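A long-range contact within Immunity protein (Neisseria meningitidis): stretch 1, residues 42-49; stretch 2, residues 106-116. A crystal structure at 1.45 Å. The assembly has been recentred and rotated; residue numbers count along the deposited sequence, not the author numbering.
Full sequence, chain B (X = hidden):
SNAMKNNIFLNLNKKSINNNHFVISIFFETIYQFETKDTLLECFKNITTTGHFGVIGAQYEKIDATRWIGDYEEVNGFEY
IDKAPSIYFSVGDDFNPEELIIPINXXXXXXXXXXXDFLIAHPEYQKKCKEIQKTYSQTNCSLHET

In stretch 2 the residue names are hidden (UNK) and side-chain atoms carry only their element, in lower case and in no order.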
# COMPACT_ATOMS: atom_id res chain seq x y z
N GLU B 42 4.70 -15.66 -12.76
CA GLU B 42 3.45 -16.42 -12.81
C GLU B 42 2.27 -15.57 -12.34
O GLU B 42 1.18 -15.64 -12.90
CB GLU B 42 3.56 -17.72 -12.00
CG GLU B 42 4.58 -18.71 -12.56
CD GLU B 42 4.34 -19.07 -14.01
OE1 GLU B 42 3.20 -19.45 -14.35
OE2 GLU B 42 5.29 -18.96 -14.81
N CYS B 43 2.51 -14.77 -11.31
CA CYS B 43 1.53 -13.79 -10.84
C CYS B 43 1.11 -12.84 -11.97
O CYS B 43 -0.08 -12.59 -12.15
CB CYS B 43 2.10 -12.99 -9.66
SG CYS B 43 1.08 -11.62 -9.12
N PHE B 44 2.08 -12.35 -12.74
CA PHE B 44 1.77 -11.49 -13.89
C PHE B 44 0.96 -12.23 -14.96
O PHE B 44 0.10 -11.65 -15.61
CB PHE B 44 3.04 -10.92 -14.53
CG PHE B 44 3.67 -9.79 -13.75
CD1 PHE B 44 2.94 -8.64 -13.47
CD2 PHE B 44 5.01 -9.84 -13.38
CE1 PHE B 44 3.53 -7.59 -12.78
CE2 PHE B 44 5.60 -8.79 -12.70
CZ PHE B 44 4.86 -7.67 -12.39
N LYS B 45 1.26 -13.51 -15.15
CA LYS B 45 0.63 -14.29 -16.22
C LYS B 45 -0.79 -14.74 -15.93
O LYS B 45 -1.63 -14.78 -16.84
CB LYS B 45 1.46 -15.55 -16.52
CG LYS B 45 2.73 -15.29 -17.26
CD LYS B 45 3.35 -16.59 -17.70
CE LYS B 45 4.65 -16.84 -16.99
NZ LYS B 45 5.24 -18.14 -17.39
N ASN B 46 -1.05 -15.11 -14.68
CA ASN B 46 -2.29 -15.81 -14.34
C ASN B 46 -3.54 -14.98 -14.59
O ASN B 46 -4.61 -15.53 -14.81
CB ASN B 46 -2.27 -16.30 -12.89
CG ASN B 46 -1.55 -17.62 -12.72
OD1 ASN B 46 -0.81 -18.06 -13.60
ND2 ASN B 46 -1.77 -18.25 -11.58
N ILE B 47 -3.40 -13.66 -14.55
CA ILE B 47 -4.55 -12.80 -14.79
C ILE B 47 -5.15 -13.05 -16.19
O ILE B 47 -6.36 -12.94 -16.38
CB ILE B 47 -4.22 -11.31 -14.56
CG1 ILE B 47 -5.50 -10.48 -14.39
CG2 ILE B 47 -3.30 -10.76 -15.67
CD1 ILE B 47 -5.26 -9.10 -13.81
N THR B 48 -4.32 -13.43 -17.15
CA THR B 48 -4.77 -13.69 -18.52
C THR B 48 -5.27 -15.11 -18.74
O THR B 48 -5.98 -15.38 -19.71
CB THR B 48 -3.64 -13.46 -19.55
OG1 THR B 48 -2.69 -14.53 -19.46
CG2 THR B 48 -2.94 -12.13 -19.30
N THR B 49 -4.89 -16.02 -17.85
CA THR B 49 -5.23 -17.43 -18.02
C THR B 49 -6.30 -17.89 -17.04
O THR B 49 -7.49 -17.84 -17.35
CB THR B 49 -3.99 -18.34 -17.93
OG1 THR B 49 -3.32 -18.12 -16.68
CG2 THR B 49 -3.03 -18.04 -19.07
N UNK B 106 -9.06 -1.87 -15.27
CA UNK B 106 -8.14 -1.15 -14.40
C UNK B 106 -7.06 -2.07 -13.86
O UNK B 106 -5.90 -1.69 -13.77
c UNK B 106 -8.90 -0.44 -13.27
c UNK B 106 -7.17 1.38 -12.92
c UNK B 106 -8.00 0.29 -12.26
c UNK B 106 -8.83 0.88 -11.14
N UNK B 107 -7.44 -3.31 -13.52
CA UNK B 107 -6.43 -4.28 -13.09
C UNK B 107 -5.36 -4.50 -14.16
O UNK B 107 -4.17 -4.50 -13.86
c UNK B 107 -7.08 -5.60 -12.73
N UNK B 108 -5.78 -4.66 -15.41
CA UNK B 108 -4.80 -4.80 -16.49
C UNK B 108 -3.89 -3.58 -16.62
O UNK B 108 -2.70 -3.71 -16.88
c UNK B 108 -7.00 -8.59 -17.98
c UNK B 108 -5.65 -6.59 -18.06
c UNK B 108 -6.84 -7.23 -17.76
c UNK B 108 -4.76 -8.72 -18.80
c UNK B 108 -5.96 -9.33 -18.50
c UNK B 108 -4.61 -7.36 -18.59
c UNK B 108 -5.48 -5.11 -17.82
o UNK B 108 -6.12 -10.68 -18.71
N UNK B 109 -4.47 -2.40 -16.45
CA UNK B 109 -3.72 -1.14 -16.41
C UNK B 109 -2.64 -1.22 -15.34
O UNK B 109 -1.46 -0.96 -15.60
n UNK B 109 -3.61 2.06 -17.07
c UNK B 109 -4.73 -0.01 -16.14
c UNK B 109 -3.22 3.25 -16.66
c UNK B 109 -4.08 2.20 -14.94
n UNK B 109 -3.49 3.36 -15.37
c UNK B 109 -4.14 1.36 -16.00
N UNK B 110 -3.01 -1.61 -14.13
CA UNK B 110 -2.03 -1.76 -13.05
C UNK B 110 -0.98 -2.82 -13.35
O UNK B 110 0.20 -2.61 -13.09
o UNK B 110 -5.44 2.17 -9.18
c UNK B 110 -4.79 1.14 -9.81
c UNK B 110 -2.89 0.33 -11.03
c UNK B 110 -5.35 -0.12 -9.83
c UNK B 110 -3.44 -0.95 -11.07
c UNK B 110 -4.68 -1.16 -10.47
c UNK B 110 -3.55 1.37 -10.40
c UNK B 110 -2.71 -2.09 -11.73
N UNK B 111 -1.40 -3.97 -13.87
CA UNK B 111 -0.45 -5.04 -14.15
C UNK B 111 0.56 -4.65 -15.22
O UNK B 111 1.73 -5.01 -15.15
c UNK B 111 -1.18 -8.49 -13.25
c UNK B 111 -1.55 -9.26 -12.15
c UNK B 111 -1.59 -7.17 -13.35
c UNK B 111 -2.71 -7.40 -11.22
c UNK B 111 -2.35 -6.63 -12.31
c UNK B 111 -1.19 -6.33 -14.53
c UNK B 111 -2.31 -8.72 -11.14
N UNK B 112 0.10 -3.90 -16.21
CA UNK B 112 0.97 -3.45 -17.28
C UNK B 112 2.01 -2.47 -16.75
O UNK B 112 3.18 -2.50 -17.13
c UNK B 112 0.15 -2.83 -18.41
n UNK B 112 1.03 -1.32 -20.04
o UNK B 112 1.56 -3.49 -20.23
c UNK B 112 0.98 -2.57 -19.64
N UNK B 113 1.58 -1.60 -15.84
CA UNK B 113 2.49 -0.68 -15.18
C UNK B 113 3.48 -1.42 -14.26
O UNK B 113 4.68 -1.16 -14.28
c UNK B 113 2.67 1.23 -13.55
c UNK B 113 0.92 1.28 -15.33
c UNK B 113 -0.09 2.15 -14.61
c UNK B 113 1.72 0.39 -14.38
N UNK B 114 2.96 -2.36 -13.48
CA UNK B 114 3.79 -3.13 -12.56
C UNK B 114 4.86 -3.96 -13.28
O UNK B 114 6.01 -4.00 -12.85
c UNK B 114 2.94 -4.02 -11.68
N UNK B 115 4.48 -4.62 -14.37
CA UNK B 115 5.45 -5.45 -15.08
C UNK B 115 6.50 -4.57 -15.78
O UNK B 115 7.66 -4.97 -15.91
c UNK B 115 4.78 -6.46 -16.03
c UNK B 115 4.30 -5.79 -17.32
c UNK B 115 5.09 -8.73 -17.15
c UNK B 115 5.73 -7.64 -16.31
N UNK B 116 6.09 -3.38 -16.18
CA UNK B 116 7.01 -2.38 -16.71
C UNK B 116 8.04 -1.98 -15.65
O UNK B 116 9.24 -1.97 -15.93
o UNK B 116 7.13 -0.11 -17.50
c UNK B 116 6.24 -1.15 -17.17

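Position 106 opens the hidden stretch with four side-chain carbons, forked at the second. They are out of reach of stretch 1, and the fork makes this L106. Position 107 carries one carbon, a lone CB pointing toward stretch 1, where it lies 4.1 Å from I47 CD1. A single carbon means A107, whose methyl packs against I47.

At position 108 one carbon leads to a six-carbon ring bearing an oxygen. The CA-to-CB bond points sideways, yet the ring's end comes nearer, reaching I47 and T48. This is Y108. Its OH is 3.3 Å from both I47 O and T48 CA, while its CE1 packs 4.0 Å from I47 CG2; T48 CG2 sits at the ring edge, 3.5 Å from Y108 OH.

Position 109 has one carbon and a five-membered ring of three carbons and two nitrogens, out of reach of stretch 1: H109. Position 110 repeats the pattern of a six-carbon ring with one oxygen, but touches nothing here. It is Y110, buried on another side of the helix with its hydroxyl hydrogen-bonded elsewhere in the structure.

Position 111 shows one carbon and a six-carbon ring without oxygen; its CA-to-CB bond points toward stretch 1, and the side chain meets C43, F44 and I47. The bare ring identifies F111. I47 CD1 stands over one face, 3.8 Å from the centroid of the F111 ring and only 4° off its normal, a CH-pi contact. C43 O approaches the edge, 3.6 Å from F111 CE2, and F44 CD1 is 4.1 Å from F111 CD2.

Position 112 has two carbons, the second carrying an oxygen and a nitrogen; its CA-to-CB bond points away, and it is N112. Position 113 has four carbons forked at the first, one arm two carbons long. It is I113, its CA-to-CB bond also pointing away. At position 114 a single carbon points toward stretch 1, its CB 3.8 Å from F44 CE1 near the plane of that ring: A114.

Position 115 again has four carbons forked at the first, with one arm two carbons long, but here the CA-to-CB bond points toward stretch 1, and the side chain covers one face of the F44 ring. This is I115, whose CG1 lies 3.7 Å from the centroid of the F44 ring, 10° off the normal. Position 116 ends the stretch with a carbon and an oxygen, the CA-to-CB bond pointing away: S116.

The contact works by reciprocal packing of helix 106-116 against helix 42-46 and the residues that follow it. The helices' N-to-C directions differ by 152°, and their axes approach to 10.8 Å. Each stretch supplies a phenylalanine ring and an isoleucine to cover the other's: I47 lies over F111, and I115 over F44. Inward positions 107, 111, 114 and 115 follow the helical repeat, and the methyls of A107 and A114 pack against I47 and F44. No clear hydrogen bond crosses the interface. For a designer, the pattern to read is a ring on each stretch covered by an aliphatic side chain from the other, with Y108 reaching I47 and T48; the contact buries 475 Å², both sides summed.

Stretch 2 106-116: LAYHYFNIAIS
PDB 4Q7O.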